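Local structure of alpha-/beta-galactoside alpha-2,3-sialyltransferase (Photobacterium phosphoreum, 2ZWI) at residues K1-A12 against N72-N82; K134-Q143 against E157-L165. The protein probably transfers sialic acid from a CMP-linked donor onto galactosides through an alpha-2,3 linkage, and binds cytidine monophosphate. All blocks are in the same frame, centred on the assembly; numbering follows the deposited sequence. Where two conformers were deposited one is given.

Interaction 1. Residues K1-A12 against N72-N82; sequences KNKTIEVYVDRA and NEIKKVIINGN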
loop_
_atom_site.group_PDB
_atom_site.type_symbol
_atom_site.label_atom_id
_atom_site.label_comp_id
_atom_site.label_asym_id
_atom_site.label_seq_id
_atom_site.Cartn_x
_atom_site.Cartn_y
_atom_site.Cartn_z
ATOM N N LYS A 1 1.436 29.593 -20.044
ATOM C CA LYS A 1 0.629 28.563 -19.301
ATOM C C LYS A 1 0.725 27.177 -19.964
ATOM O O LYS A 1 -0.225 26.693 -20.593
ATOM C CB LYS A 1 -0.828 29.018 -19.143
ATOM C CG LYS A 1 -1.687 28.055 -18.333
ATOM C CD LYS A 1 -2.433 28.753 -17.237
ATOM C CE LYS A 1 -3.821 29.164 -17.656
ATOM N NZ LYS A 1 -4.468 29.971 -16.577
ATOM N N ASN A 2 1.894 26.561 -19.821
ATOM C CA ASN A 2 2.165 25.260 -20.414
ATOM C C ASN A 2 2.824 24.294 -19.425
ATOM O O ASN A 2 3.245 23.189 -19.800
ATOM C CB ASN A 2 3.031 25.414 -21.675
ATOM C CG ASN A 2 4.318 26.188 -21.419
ATOM O OD1 ASN A 2 4.532 26.736 -20.331
ATOM N ND2 ASN A 2 5.184 26.241 -22.432
ATOM N N LYS A 3 2.917 24.703 -18.165
ATOM C CA LYS A 3 3.600 23.866 -17.179
ATOM C C LYS A 3 2.682 22.938 -16.397
ATOM O O LYS A 3 1.541 23.284 -16.084
ATOM C CB LYS A 3 4.480 24.699 -16.244
ATOM C CG LYS A 3 5.612 25.403 -16.985
ATOM C CD LYS A 3 6.649 25.991 -16.045
ATOM C CE LYS A 3 6.080 27.106 -15.189
ATOM N NZ LYS A 3 7.172 27.965 -14.621
ATOM N N THR A 4 3.187 21.735 -16.137
ATOM C CA THR A 4 2.494 20.811 -15.259
ATOM C C THR A 4 3.309 20.571 -13.997
ATOM O O THR A 4 4.508 20.327 -14.049
ATOM C CB THR A 4 2.070 19.486 -15.959
ATOM O OG1 THR A 4 2.062 18.415 -15.004
ATOM C CG2 THR A 4 3.001 19.138 -17.098
ATOM N N ILE A 5 2.637 20.692 -12.858
ATOM C CA ILE A 5 3.231 20.410 -11.563
ATOM C C ILE A 5 2.690 19.067 -11.087
ATOM O O ILE A 5 1.493 18.827 -11.156
ATOM C CB ILE A 5 2.867 21.513 -10.527
ATOM C CG1 ILE A 5 3.466 22.860 -10.940
ATOM C CG2 ILE A 5 3.336 21.146 -9.114
ATOM C CD1 ILE A 5 2.954 23.991 -10.091
ATOM N N GLU A 6 3.582 18.204 -10.600
ATOM C CA GLU A 6 3.210 16.907 -10.039
ATOM C C GLU A 6 3.308 16.945 -8.515
ATOM O O GLU A 6 4.349 17.297 -7.961
ATOM C CB GLU A 6 4.114 15.808 -10.606
ATOM C CG GLU A 6 4.045 15.661 -12.121
ATOM C CD GLU A 6 5.123 14.733 -12.694
ATOM O OE1 GLU A 6 5.699 13.899 -11.947
ATOM O OE2 GLU A 6 5.391 14.838 -13.907
ATOM N N VAL A 7 2.215 16.591 -7.844
ATOM C CA VAL A 7 2.144 16.617 -6.380
ATOM C C VAL A 7 2.125 15.173 -5.888
ATOM O O VAL A 7 1.371 14.350 -6.410
ATOM C CB VAL A 7 0.866 17.357 -5.880
ATOM C CG1 VAL A 7 0.669 17.180 -4.380
ATOM C CG2 VAL A 7 0.931 18.840 -6.228
ATOM N N TYR A 8 2.944 14.881 -4.883
ATOM C CA TYR A 8 3.058 13.537 -4.319
ATOM C C TYR A 8 2.865 13.592 -2.807
ATOM O O TYR A 8 3.665 14.214 -2.103
ATOM C CB TYR A 8 4.433 12.936 -4.669
ATOM C CG TYR A 8 4.610 12.674 -6.160
ATOM C CD1 TYR A 8 4.161 11.490 -6.732
ATOM C CD2 TYR A 8 5.212 13.615 -6.986
ATOM C CE1 TYR A 8 4.302 11.243 -8.088
ATOM C CE2 TYR A 8 5.361 13.380 -8.358
ATOM C CZ TYR A 8 4.898 12.197 -8.898
ATOM O OH TYR A 8 5.040 11.939 -10.247
ATOM N N VAL A 9 1.809 12.946 -2.315
ATOM C CA VAL A 9 1.517 12.901 -0.882
ATOM C C VAL A 9 1.155 11.485 -0.417
ATOM O O VAL A 9 0.571 10.698 -1.182
ATOM C CB VAL A 9 0.404 13.906 -0.463
ATOM C CG1 VAL A 9 0.897 15.364 -0.561
ATOM C CG2 VAL A 9 -0.872 13.713 -1.299
ATOM N N ASP A 10 1.542 11.168 0.820
ATOM C CA ASP A 10 1.233 9.887 1.480
ATOM C C ASP A 10 1.566 9.940 2.964
ATOM O O ASP A 10 2.541 10.562 3.377
ATOM C CB ASP A 10 1.996 8.712 0.851
ATOM C CG ASP A 10 1.587 7.351 1.435
ATOM O OD1 ASP A 10 0.421 7.170 1.844
ATOM O OD2 ASP A 10 2.444 6.445 1.481
ATOM N N ARG A 11 0.752 9.243 3.748
ATOM C CA ARG A 11 0.945 9.093 5.190
ATOM C C ARG A 11 1.531 7.740 5.553
ATOM O O ARG A 11 2.082 7.569 6.643
ATOM C CB ARG A 11 -0.405 9.212 5.899
ATOM C CG ARG A 11 -1.146 10.470 5.611
ATOM C CD ARG A 11 -2.182 10.687 6.683
ATOM N NE ARG A 11 -3.036 11.813 6.342
ATOM C CZ ARG A 11 -3.964 12.321 7.145
ATOM N NH1 ARG A 11 -4.697 13.349 6.736
ATOM N NH2 ARG A 11 -4.162 11.797 8.349
ATOM N N ALA A 12 1.367 6.768 4.659
ATOM C CA ALA A 12 1.759 5.381 4.926
ATOM C C ALA A 12 3.081 5.051 4.233
ATOM O O ALA A 12 3.986 5.888 4.205
ATOM C CB ALA A 12 0.653 4.435 4.472
ATOM N N ASN A 72 0.526 32.240 -13.050
ATOM C CA ASN A 72 -0.287 32.064 -14.266
ATOM C C ASN A 72 0.308 31.092 -15.284
ATOM O O ASN A 72 -0.219 30.937 -16.386
ATOM C CB ASN A 72 -0.592 33.412 -14.940
ATOM C CG ASN A 72 -1.630 34.223 -14.185
ATOM O OD1 ASN A 72 -1.389 35.376 -13.807
ATOM N ND2 ASN A 72 -2.794 33.625 -13.964
ATOM N N GLU A 73 1.387 30.426 -14.902
ATOM C CA GLU A 73 2.133 29.576 -15.820
ATOM C C GLU A 73 1.738 28.095 -15.737
ATOM O O GLU A 73 2.248 27.270 -16.502
ATOM C CB GLU A 73 3.632 29.745 -15.567
ATOM C CG GLU A 73 4.125 31.193 -15.692
ATOM C CD GLU A 73 5.645 31.329 -15.643
ATOM O OE1 GLU A 73 6.358 30.307 -15.799
ATOM O OE2 GLU A 73 6.136 32.471 -15.458
ATOM N N ILE A 74 0.831 27.768 -14.819
ATOM C CA ILE A 74 0.504 26.378 -14.525
ATOM C C ILE A 74 -0.741 25.904 -15.283
ATOM O O ILE A 74 -1.869 26.263 -14.964
ATOM C CB ILE A 74 0.356 26.095 -12.993
ATOM C CG1 ILE A 74 1.593 26.562 -12.195
ATOM C CG2 ILE A 74 0.019 24.609 -12.742
ATOM C CD1 ILE A 74 2.962 26.144 -12.776
ATOM N N LYS A 75 -0.510 25.088 -16.294
ATOM C CA LYS A 75 -1.594 24.496 -17.054
ATOM C C LYS A 75 -2.334 23.413 -16.253
ATOM O O LYS A 75 -3.574 23.405 -16.200
ATOM C CB LYS A 75 -1.034 23.928 -18.363
ATOM C CG LYS A 75 -1.776 22.726 -18.915
ATOM C CD LYS A 75 -3.087 23.123 -19.562
ATOM C CE LYS A 75 -2.952 23.272 -21.073
ATOM N NZ LYS A 75 -4.305 23.238 -21.702
ATOM N N LYS A 76 -1.568 22.531 -15.612
ATOM C CA LYS A 76 -2.119 21.329 -14.985
ATOM C C LYS A 76 -1.410 20.964 -13.680
ATOM O O LYS A 76 -0.212 21.173 -13.538
ATOM C CB LYS A 76 -2.048 20.154 -15.977
ATOM C CG LYS A 76 -2.360 18.768 -15.397
ATOM C CD LYS A 76 -2.469 17.697 -16.475
ATOM C CE LYS A 76 -1.114 17.315 -17.065
ATOM N NZ LYS A 76 -1.241 16.329 -18.183
ATOM N N VAL A 77 -2.170 20.403 -12.739
ATOM C CA VAL A 77 -1.606 19.780 -11.535
ATOM C C VAL A 77 -2.060 18.312 -11.508
ATOM O O VAL A 77 -3.262 18.009 -11.598
ATOM C CB VAL A 77 -2.037 20.516 -10.224
ATOM C CG1 VAL A 77 -1.501 19.798 -8.974
ATOM C CG2 VAL A 77 -1.569 21.972 -10.244
ATOM N N ILE A 78 -1.090 17.405 -11.437
ATOM C CA ILE A 78 -1.377 15.999 -11.199
ATOM C C ILE A 78 -1.133 15.729 -9.716
ATOM O O ILE A 78 -0.024 15.927 -9.223
ATOM C CB ILE A 78 -0.505 15.057 -12.086
ATOM C CG1 ILE A 78 -0.579 15.480 -13.566
ATOM C CG2 ILE A 78 -0.969 13.606 -11.938
ATOM C CD1 ILE A 78 0.347 14.695 -14.480
ATOM N N ILE A 79 -2.174 15.312 -9.003
ATOM C CA ILE A 79 -2.044 14.990 -7.588
ATOM C C ILE A 79 -2.005 13.468 -7.403
ATOM O O ILE A 79 -2.899 12.753 -7.854
ATOM C CB ILE A 79 -3.187 15.591 -6.725
ATOM C CG1 ILE A 79 -3.435 17.069 -7.068
ATOM C CG2 ILE A 79 -2.864 15.438 -5.228
ATOM C CD1 ILE A 79 -4.799 17.583 -6.610
ATOM N N ASN A 80 -0.945 13.002 -6.747
ATOM C CA ASN A 80 -0.736 11.594 -6.472
ATOM C C ASN A 80 -0.855 11.380 -4.961
ATOM O O ASN A 80 -0.102 11.973 -4.182
ATOM C CB ASN A 80 0.634 11.157 -7.008
ATOM C CG ASN A 80 0.820 11.497 -8.496
ATOM O OD1 ASN A 80 1.220 12.606 -8.866
ATOM N ND2 ASN A 80 0.532 10.532 -9.347
ATOM N N GLY A 81 -1.807 10.546 -4.551
ATOM C CA GLY A 81 -2.148 10.401 -3.136
ATOM C C GLY A 81 -2.455 8.991 -2.670
ATOM O O GLY A 81 -2.211 8.015 -3.378
ATOM N N ASN A 82 -2.998 8.912 -1.460
ATOM C CA ASN A 82 -3.314 7.677 -0.764
ATOM C C ASN A 82 -4.842 7.577 -0.729
ATOM O O ASN A 82 -5.503 8.474 -0.217
ATOM C CB ASN A 82 -2.704 7.782 0.648
ATOM C CG ASN A 82 -3.079 6.633 1.559
ATOM O OD1 ASN A 82 -4.239 6.255 1.655
ATOM N ND2 ASN A 82 -2.083 6.085 2.258
HETATM O O HOH W 1 2.226 12.450 -11.561
#

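Interaction 2. Residues K134-Q143 against E157-L165; sequences KISLSKDNIQ and ENIYGFSQL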
loop_
_atom_site.group_PDB
_atom_site.type_symbol
_atom_site.label_atom_id
_atom_site.label_comp_id
_atom_site.label_asym_id
_atom_site.label_seq_id
_atom_site.Cartn_x
_atom_site.Cartn_y
_atom_site.Cartn_z
ATOM N N LYS A 134 -25.718 4.727 -1.970
ATOM C CA LYS A 134 -24.507 5.335 -1.412
ATOM C C LYS A 134 -23.635 5.958 -2.515
ATOM O O LYS A 134 -23.110 7.067 -2.352
ATOM C CB LYS A 134 -23.712 4.303 -0.607
ATOM C CG LYS A 134 -24.381 3.887 0.703
ATOM C CD LYS A 134 -23.433 3.018 1.533
ATOM C CE LYS A 134 -23.911 2.847 2.985
ATOM N NZ LYS A 134 -24.034 4.149 3.700
ATOM N N ILE A 135 -23.516 5.242 -3.633
ATOM C CA ILE A 135 -22.829 5.733 -4.824
ATOM C C ILE A 135 -23.487 6.997 -5.412
ATOM O O ILE A 135 -22.788 7.953 -5.751
ATOM C CB ILE A 135 -22.676 4.619 -5.881
ATOM C CG1 ILE A 135 -21.538 3.667 -5.472
ATOM C CG2 ILE A 135 -22.404 5.204 -7.270
ATOM C CD1 ILE A 135 -21.604 2.326 -6.162
ATOM N N SER A 136 -24.817 7.004 -5.508
ATOM C CA SER A 136 -25.545 8.188 -5.992
ATOM C C SER A 136 -25.224 9.445 -5.178
ATOM O O SER A 136 -25.212 10.550 -5.719
ATOM C CB SER A 136 -27.064 7.943 -6.012
ATOM O OG SER A 136 -27.632 8.079 -4.714
ATOM N N LEU A 137 -24.963 9.271 -3.886
ATOM C CA LEU A 137 -24.621 10.389 -3.011
ATOM C C LEU A 137 -23.175 10.864 -3.151
ATOM O O LEU A 137 -22.863 11.987 -2.773
ATOM C CB LEU A 137 -24.925 10.036 -1.545
ATOM C CG LEU A 137 -26.393 9.747 -1.173
ATOM C CD1 LEU A 137 -26.514 9.279 0.267
ATOM C CD2 LEU A 137 -27.246 10.985 -1.396
ATOM N N SER A 138 -22.299 10.016 -3.696
ATOM C CA SER A 138 -20.839 10.248 -3.613
ATOM C C SER A 138 -20.342 11.506 -4.335
ATOM O O SER A 138 -19.551 12.262 -3.772
ATOM C CB SER A 138 -20.036 9.005 -4.041
ATOM O OG SER A 138 -20.193 8.708 -5.425
ATOM N N LYS A 139 -20.806 11.747 -5.560
ATOM C CA LYS A 139 -20.387 12.952 -6.283
ATOM C C LYS A 139 -20.616 14.240 -5.461
ATOM O O LYS A 139 -19.696 15.047 -5.293
ATOM C CB LYS A 139 -21.049 13.033 -7.658
ATOM C CG LYS A 139 -20.438 14.086 -8.569
ATOM C CD LYS A 139 -21.058 14.090 -9.967
ATOM C CE LYS A 139 -20.398 15.158 -10.834
ATOM N NZ LYS A 139 -20.796 15.059 -12.273
ATOM N N ASP A 140 -21.828 14.408 -4.933
ATOM C CA ASP A 140 -22.169 15.564 -4.086
ATOM C C ASP A 140 -21.391 15.614 -2.775
ATOM O O ASP A 140 -21.030 16.701 -2.327
ATOM C CB ASP A 140 -23.680 15.618 -3.785
ATOM C CG ASP A 140 -24.492 16.279 -4.896
ATOM O OD1 ASP A 140 -23.922 17.020 -5.735
ATOM O OD2 ASP A 140 -25.729 16.068 -4.920
ATOM N N ASN A 141 -21.161 14.450 -2.159
ATOM C CA ASN A 141 -20.317 14.332 -0.957
ATOM C C ASN A 141 -18.935 14.928 -1.204
ATOM O O ASN A 141 -18.435 15.741 -0.421
ATOM C CB ASN A 141 -20.083 12.858 -0.565
ATOM C CG ASN A 141 -21.297 12.175 0.044
ATOM O OD1 ASN A 141 -22.281 12.813 0.449
ATOM N ND2 ASN A 141 -21.216 10.835 0.129
ATOM N N ILE A 142 -18.312 14.484 -2.296
ATOM C CA ILE A 142 -16.949 14.893 -2.649
ATOM C C ILE A 142 -16.903 16.376 -3.021
ATOM O O ILE A 142 -16.029 17.109 -2.569
ATOM C CB ILE A 142 -16.388 14.031 -3.816
ATOM C CG1 ILE A 142 -16.296 12.554 -3.408
ATOM C CG2 ILE A 142 -15.025 14.570 -4.311
ATOM C CD1 ILE A 142 -16.300 11.620 -4.584
ATOM N N GLN A 143 -17.850 16.811 -3.848
ATOM C CA GLN A 143 -17.922 18.208 -4.237
ATOM C C GLN A 143 -18.121 19.123 -3.023
ATOM O O GLN A 143 -17.449 20.144 -2.919
ATOM C CB GLN A 143 -18.994 18.434 -5.308
ATOM C CG GLN A 143 -18.948 19.821 -5.960
ATOM C CD GLN A 143 -17.652 20.091 -6.719
ATOM O OE1 GLN A 143 -17.310 19.385 -7.672
ATOM N NE2 GLN A 143 -16.936 21.132 -6.311
ATOM N N GLU A 157 -17.580 4.497 -1.242
ATOM C CA GLU A 157 -18.206 5.227 -2.344
ATOM C C GLU A 157 -17.548 6.594 -2.616
ATOM O O GLU A 157 -17.525 7.062 -3.761
ATOM C CB GLU A 157 -19.725 5.345 -2.128
ATOM C CG GLU A 157 -20.179 6.185 -0.909
ATOM C CD GLU A 157 -20.319 5.391 0.384
ATOM O OE1 GLU A 157 -19.743 4.282 0.520
ATOM O OE2 GLU A 157 -21.010 5.891 1.289
ATOM N N ASN A 158 -17.008 7.216 -1.569
ATOM C CA ASN A 158 -16.350 8.524 -1.675
ATOM C C ASN A 158 -14.923 8.436 -2.171
ATOM O O ASN A 158 -14.563 9.089 -3.153
ATOM C CB ASN A 158 -16.385 9.265 -0.327
ATOM C CG ASN A 158 -17.767 9.808 0.003
ATOM O OD1 ASN A 158 -18.671 9.766 -0.823
ATOM N ND2 ASN A 158 -17.928 10.332 1.214
ATOM N N ILE A 159 -14.114 7.623 -1.494
ATOM C CA ILE A 159 -12.697 7.485 -1.857
ATOM C C ILE A 159 -12.515 6.893 -3.259
ATOM O O ILE A 159 -11.599 7.289 -3.964
ATOM C CB ILE A 159 -11.865 6.751 -0.771
ATOM C CG1 ILE A 159 -12.235 5.262 -0.672
ATOM C CG2 ILE A 159 -12.039 7.447 0.579
ATOM C CD1 ILE A 159 -11.426 4.486 0.364
ATOM N N TYR A 160 -13.410 5.991 -3.671
ATOM C CA TYR A 160 -13.383 5.485 -5.048
ATOM C C TYR A 160 -14.300 6.248 -6.023
ATOM O O TYR A 160 -14.595 5.759 -7.128
ATOM C CB TYR A 160 -13.647 3.967 -5.093
ATOM C CG TYR A 160 -12.497 3.119 -4.578
ATOM C CD1 TYR A 160 -11.303 3.021 -5.296
ATOM C CD2 TYR A 160 -12.605 2.406 -3.384
ATOM C CE1 TYR A 160 -10.232 2.243 -4.830
ATOM C CE2 TYR A 160 -11.552 1.610 -2.917
ATOM C CZ TYR A 160 -10.364 1.536 -3.648
ATOM O OH TYR A 160 -9.313 0.764 -3.193
ATOM N N GLY A 161 -14.731 7.453 -5.638
ATOM C CA GLY A 161 -15.747 8.166 -6.410
ATOM C C GLY A 161 -15.299 9.429 -7.126
ATOM O O GLY A 161 -16.140 10.164 -7.657
ATOM N N PHE A 162 -13.988 9.675 -7.162
ATOM C CA PHE A 162 -13.441 10.931 -7.710
ATOM C C PHE A 162 -13.449 11.016 -9.237
ATOM O O PHE A 162 -13.431 12.126 -9.786
ATOM C CB PHE A 162 -12.008 11.176 -7.211
ATOM C CG PHE A 162 -11.920 11.696 -5.801
ATOM C CD1 PHE A 162 -11.586 13.026 -5.559
ATOM C CD2 PHE A 162 -12.146 10.846 -4.710
ATOM C CE1 PHE A 162 -11.494 13.519 -4.254
ATOM C CE2 PHE A 162 -12.053 11.322 -3.400
ATOM C CZ PHE A 162 -11.728 12.658 -3.166
ATOM N N SER A 163 -13.452 9.871 -9.933
ATOM C CA SER A 163 -13.487 9.900 -11.413
ATOM C C SER A 163 -14.785 10.530 -11.970
ATOM O O SER A 163 -14.860 10.879 -13.157
ATOM C CB SER A 163 -13.224 8.517 -12.016
ATOM O OG SER A 163 -14.379 7.688 -11.957
ATOM N N GLN A 164 -15.792 10.679 -11.103
ATOM C CA GLN A 164 -17.000 11.438 -11.432
ATOM C C GLN A 164 -16.718 12.936 -11.579
ATOM O O GLN A 164 -17.476 13.651 -12.229
ATOM C CB GLN A 164 -18.081 11.214 -10.360
ATOM C CG GLN A 164 -18.551 9.763 -10.249
ATOM C CD GLN A 164 -19.430 9.502 -9.028
ATOM O OE1 GLN A 164 -20.619 9.220 -9.162
ATOM N NE2 GLN A 164 -18.845 9.589 -7.832
ATOM N N LEU A 165 -15.625 13.403 -10.976
ATOM C CA LEU A 165 -15.325 14.837 -10.922
ATOM C C LEU A 165 -14.100 15.257 -11.717
ATOM O O LEU A 165 -14.072 16.363 -12.270
ATOM C CB LEU A 165 -15.149 15.303 -9.472
ATOM C CG LEU A 165 -16.343 15.488 -8.530
ATOM C CD1 LEU A 165 -17.424 16.340 -9.176
ATOM C CD2 LEU A 165 -16.896 14.160 -8.089
HETATM O O HOH W 2 -21.380 4.983 3.681
HETATM O O HOH W 3 -22.719 7.790 0.408
HETATM O O HOH W 4 -22.443 10.013 -7.433
#

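Interaction 1. Residues K1-A12 against N72-N82
Asp10 meets Asn82 because both side chains swing CG anti to their own backbone N (chi1 -174° and 173°), which brings carboxylate and amide together across the strand ends. Asn82 ND2 gives a nearly straight bond to Asp10 OD1 at 2.8 Å, with the oxygen lying in the amide plane. The same OD1 takes Ala12 N from above the carboxylate plane, closing an Asx turn. Aspartate suits the spot because one short acceptor serves both the neighbouring strand and the turn leaving its own; its other oxygen goes to Thr16. At Tyr8 and Asn80, both with CG beside the backbone N, ring and amide lie flat against each other, their planes 9° apart. Asn80 OD1 sits over the ring near its rim, 3.5 Å from Tyr8 CE1, and a water donates to both this oxygen and Tyr8 OH. Tyr8 OH in turn donates to Glu6 OE1, while Asn30 and Ser28 hold the other carboxylate oxygen.

These are parallel strands of a Rossmann-like domain in a GT-B glycosyltransferase, and 3-10 and 74-82 are adjacent in its seven-stranded sheet. As in any parallel pair, alternate residues of strand 3-10 (Ile5, Val7) bond through both N and O to two different residues of strand 74-82: Val7 N donates to Ile78 O at 2.7 Å and Val7 O accepts from Asn80 N. A beta bulge shifts the register between Lys3 and Thr4. Beta-branched residues suit the extended backbone of the face bearing Ile5, Val7 and Ile79: Val7 CG1 lies 4.0 Å from Ile79 CG2, and helix 58-70 covers Ile5 and Val7. Ile5 crosses Ile74 at about a right angle, their CD1 methyls a tight 3.4 Å apart. At the exposed start, Lys3 NZ reaches Glu73 OE1 at 2.7 Å in a salt bridge, on the anti side of the carboxylate and well out of its plane.

Interaction 2. Residues K134-Q143 against E157-L165
Ser138 and Gln164 make one of the two direct hydrogen bonds between these segments: Gln164 NE2 donates to Ser138 OG at 2.9 Å. The second joins Asn141 ND2 to Asn158 OD1, also 2.9 Å, on a lone pair in the carbonyl plane, with the two amides standing almost perpendicular at 82°. Ile142 makes contact with two of its branches. Its CD1 touches Asn158 O and Gly161 O, each at 3.4 Å, whereas CG2 lies over one face of the Phe162 ring, 4.0 Å from the centroid, in a CH-pi contact. Farther along, Lys139 CG packs 3.6 Å from Leu165 CD2, its aliphatic chain serving as an apolar surface at an exposed edge.

Helix 128-147 thus packs on the short helix 156-159 and the turns that lead on to strand 168-172 of the parallel, Rossmann-like sheet, structural packing away from the nucleotide and zinc sites. Gly161 has no side chain, and its backbone can lie close to Ser138 and Ile142.

A second shell fixes the polar groups. Ser138 OG, placed between its backbone N and carbonyl carbon (chi1 67°), donates back to Ile135 O and thereby presents its oxygen as acceptor to Gln164. The other hydrogen of Gln164 NE2 goes to Gly161 O at 2.8 Å, nearly straight; two bonds set the rotation of this amide. Asn158 ND2 donates to the backbone O of Asp153, which fixes the amide with OD1 turned to Asn141. Glu157 folds against Lys134, yet Lys134 NZ and Glu157 OE2 stay 4.2 Å apart, beyond a salt bridge, and a water links them. Another water ties Glu157 OE2 to Lys134 O.

Overall arrangement
Interaction 1 closes before interaction 2 opens along the chain, and their centres lie 21 Å apart; the nearest atoms are about 7 Å from each other, so the two do not touch. Interaction 1 pairs central strands of the seven-stranded parallel sheet. Interaction 2 joins helix 128-147 to the connection leading from helix 156-159 toward strand 168-172 of that same sheet. Helix 86-98, which follows strand 74-82, also lies against Phe162 of interaction 2. The C-terminal end of segment 1-12 comes near the nucleotide, the side chain of Ala12 lying about 7 Å from the bound cytidine monophosphate, whereas interaction 2 lies away from the annotated sites.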